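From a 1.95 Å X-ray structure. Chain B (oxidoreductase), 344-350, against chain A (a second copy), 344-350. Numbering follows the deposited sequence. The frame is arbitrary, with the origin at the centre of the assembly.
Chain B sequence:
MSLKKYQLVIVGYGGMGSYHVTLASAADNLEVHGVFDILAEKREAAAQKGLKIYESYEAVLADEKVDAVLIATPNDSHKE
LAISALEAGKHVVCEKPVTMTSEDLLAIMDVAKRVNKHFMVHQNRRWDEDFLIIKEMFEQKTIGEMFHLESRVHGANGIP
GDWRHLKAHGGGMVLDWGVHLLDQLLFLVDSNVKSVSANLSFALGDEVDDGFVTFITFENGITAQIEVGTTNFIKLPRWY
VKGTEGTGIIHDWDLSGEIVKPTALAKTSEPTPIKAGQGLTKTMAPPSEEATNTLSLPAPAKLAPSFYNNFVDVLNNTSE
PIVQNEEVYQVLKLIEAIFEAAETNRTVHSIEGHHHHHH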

# COMPACT_ATOMS: atom_id res chain seq x y z
N THR B 344 3.09 -16.17 -9.13
CA THR B 344 1.93 -16.55 -9.95
C THR B 344 0.95 -15.40 -10.20
O THR B 344 0.02 -15.55 -11.00
CB THR B 344 1.16 -17.73 -9.32
OG1 THR B 344 0.68 -17.35 -8.03
CG2 THR B 344 2.05 -18.97 -9.20
N ASN B 345 1.14 -14.27 -9.51
CA ASN B 345 0.26 -13.11 -9.59
C ASN B 345 -1.19 -13.48 -9.23
O ASN B 345 -2.14 -13.09 -9.91
CB ASN B 345 0.39 -12.42 -10.98
CG ASN B 345 -0.32 -11.08 -11.05
OD1 ASN B 345 -0.40 -10.32 -10.08
ND2 ASN B 345 -0.85 -10.78 -12.23
N ARG B 346 -1.35 -14.27 -8.17
CA ARG B 346 -2.66 -14.74 -7.71
C ARG B 346 -2.84 -14.40 -6.25
O ARG B 346 -1.87 -14.10 -5.55
CB ARG B 346 -2.81 -16.25 -7.90
CG ARG B 346 -2.78 -16.66 -9.37
CD ARG B 346 -3.04 -18.15 -9.58
NE ARG B 346 -4.40 -18.44 -10.07
CZ ARG B 346 -5.33 -19.09 -9.37
NH1 ARG B 346 -5.05 -19.51 -8.15
NH2 ARG B 346 -6.53 -19.32 -9.90
N THR B 347 -4.08 -14.40 -5.79
CA THR B 347 -4.34 -14.36 -4.36
C THR B 347 -4.39 -15.78 -3.81
O THR B 347 -5.09 -16.64 -4.34
CB THR B 347 -5.63 -13.62 -4.04
OG1 THR B 347 -5.52 -12.27 -4.50
CG2 THR B 347 -5.91 -13.63 -2.53
N VAL B 348 -3.61 -16.02 -2.76
CA VAL B 348 -3.54 -17.31 -2.12
C VAL B 348 -4.41 -17.28 -0.84
O VAL B 348 -4.55 -16.23 -0.24
CB VAL B 348 -2.04 -17.63 -1.94
CG1 VAL B 348 -1.66 -17.90 -0.54
CG2 VAL B 348 -1.62 -18.71 -2.96
N HIS B 349 -5.03 -18.41 -0.47
CA HIS B 349 -6.05 -18.40 0.59
C HIS B 349 -5.74 -19.23 1.83
O HIS B 349 -6.65 -19.57 2.61
CB HIS B 349 -7.43 -18.76 0.04
CG HIS B 349 -7.81 -17.93 -1.14
ND1 HIS B 349 -7.42 -18.24 -2.43
CD2 HIS B 349 -8.49 -16.77 -1.22
CE1 HIS B 349 -7.88 -17.32 -3.26
NE2 HIS B 349 -8.53 -16.41 -2.55
N SER B 350 -4.46 -19.54 2.02
CA SER B 350 -3.93 -20.01 3.30
C SER B 350 -2.41 -19.94 3.25
O SER B 350 -1.83 -19.77 2.18
CB SER B 350 -4.39 -21.44 3.64
OG SER B 350 -3.73 -22.42 2.86
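Chain A 344-350: TNRTVHS

Two histidine-to-backbone hydrogen bonds hold the contact, one from each copy. NE2 of H349(B) donates to O of N345(A) at 2.7 Å, with an N-H...O angle of 161°. NE2 of H349(A) donates to O of N345(B) at 2.8 Å, with a more bent angle of 143°. In both cases the carbonyl oxygen lies at the ring edge, near the ring plane, as a donating NE2 requires. Both histidines have chi1 in m.

Between these bonds the two threonines meet. OG1 of T347(B) and OG1 of T347(A) are hydrogen-bonded at 2.9 Å, and either could be the donor. Both CA-to-CB bonds point toward the other chain.

The chains run nearly antiparallel: their end-to-end directions are 159° apart. The register pairs R346(B) with T347(A), and T347(B) with R346(A). CA of R346(B) is 5.4 Å from CA of T347(A), and CA of T347(B) is 5.1 Å from CA of R346(A). N345(B) and N345(A) both leave the preceding helix with positive phi, and each chain then extends. Chain A has strand geometry at V348(A) and H349(A); chain B forms no regular strand here.

The methyl groups pack beside the same carbonyls. CG2 of T347(B) is 3.5 Å from O of N345(A), and CG2 of T347(A) is 3.7 Å from O of N345(B).

The arginines are less symmetric. NH2 of R346(B) lies 3.3 Å from NH1 of R346(A), a close approach of like charges. Water 1 donates to O of T347(B) at 2.7 Å and accepts from NH1 of R346(A) at 3.2 Å, so it bridges the chains. CE1 of H349(B) lies over one face of the R346(A) guanidinium, 4.0 Å from NH1. The CA-to-CB bonds of V348(B) and V348(A) point away, and neither residue makes contact. The two stretches together bury 448 Å².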

# COMPACT_ATOMS: atom_id res chain seq x y z
N THR A 344 -14.81 -12.00 -4.80
CA THR A 344 -14.28 -13.35 -4.86
C THR A 344 -12.95 -13.52 -4.12
O THR A 344 -12.42 -14.63 -4.06
CB THR A 344 -14.11 -13.83 -6.31
OG1 THR A 344 -13.13 -13.03 -6.97
CG2 THR A 344 -15.45 -13.74 -7.07
N ASN A 345 -12.43 -12.43 -3.55
CA ASN A 345 -11.09 -12.39 -2.89
C ASN A 345 -10.02 -13.04 -3.76
O ASN A 345 -9.27 -13.92 -3.33
CB ASN A 345 -11.15 -13.02 -1.49
CG ASN A 345 -9.93 -12.71 -0.63
OD1 ASN A 345 -9.15 -11.78 -0.90
ND2 ASN A 345 -9.78 -13.48 0.42
N ARG A 346 -9.99 -12.63 -5.02
CA ARG A 346 -9.04 -13.15 -5.98
C ARG A 346 -8.43 -12.00 -6.75
O ARG A 346 -8.87 -10.85 -6.62
CB ARG A 346 -9.75 -14.10 -6.93
CG ARG A 346 -10.02 -15.49 -6.35
CD ARG A 346 -10.19 -16.50 -7.48
NE ARG A 346 -10.27 -17.89 -7.00
CZ ARG A 346 -9.23 -18.70 -6.84
NH1 ARG A 346 -7.99 -18.28 -7.09
NH2 ARG A 346 -9.42 -19.95 -6.43
N THR A 347 -7.39 -12.31 -7.52
CA THR A 347 -6.77 -11.36 -8.41
C THR A 347 -7.32 -11.63 -9.81
O THR A 347 -7.19 -12.73 -10.34
CB THR A 347 -5.22 -11.47 -8.42
OG1 THR A 347 -4.73 -11.32 -7.08
CG2 THR A 347 -4.60 -10.38 -9.29
N VAL A 348 -7.94 -10.61 -10.38
CA VAL A 348 -8.63 -10.72 -11.66
C VAL A 348 -7.66 -10.39 -12.77
O VAL A 348 -7.02 -9.36 -12.74
CB VAL A 348 -9.85 -9.77 -11.66
CG1 VAL A 348 -10.42 -9.55 -13.06
CG2 VAL A 348 -10.93 -10.31 -10.74
N HIS A 349 -7.54 -11.28 -13.76
CA HIS A 349 -6.66 -11.06 -14.90
C HIS A 349 -7.42 -10.67 -16.17
O HIS A 349 -8.48 -11.21 -16.45
CB HIS A 349 -5.79 -12.29 -15.13
CG HIS A 349 -5.02 -12.70 -13.92
ND1 HIS A 349 -5.48 -13.64 -13.03
CD2 HIS A 349 -3.83 -12.26 -13.43
CE1 HIS A 349 -4.60 -13.78 -12.05
NE2 HIS A 349 -3.59 -12.96 -12.27
N SER A 350 -6.82 -9.74 -16.94
CA SER A 350 -7.49 -8.93 -17.99
C SER A 350 -8.52 -7.97 -17.37
O SER A 350 -8.85 -6.92 -17.95
CB SER A 350 -8.14 -9.79 -19.10
OG SER A 350 -7.21 -10.75 -19.58
O HOH W 1 -5.18 -18.92 -5.79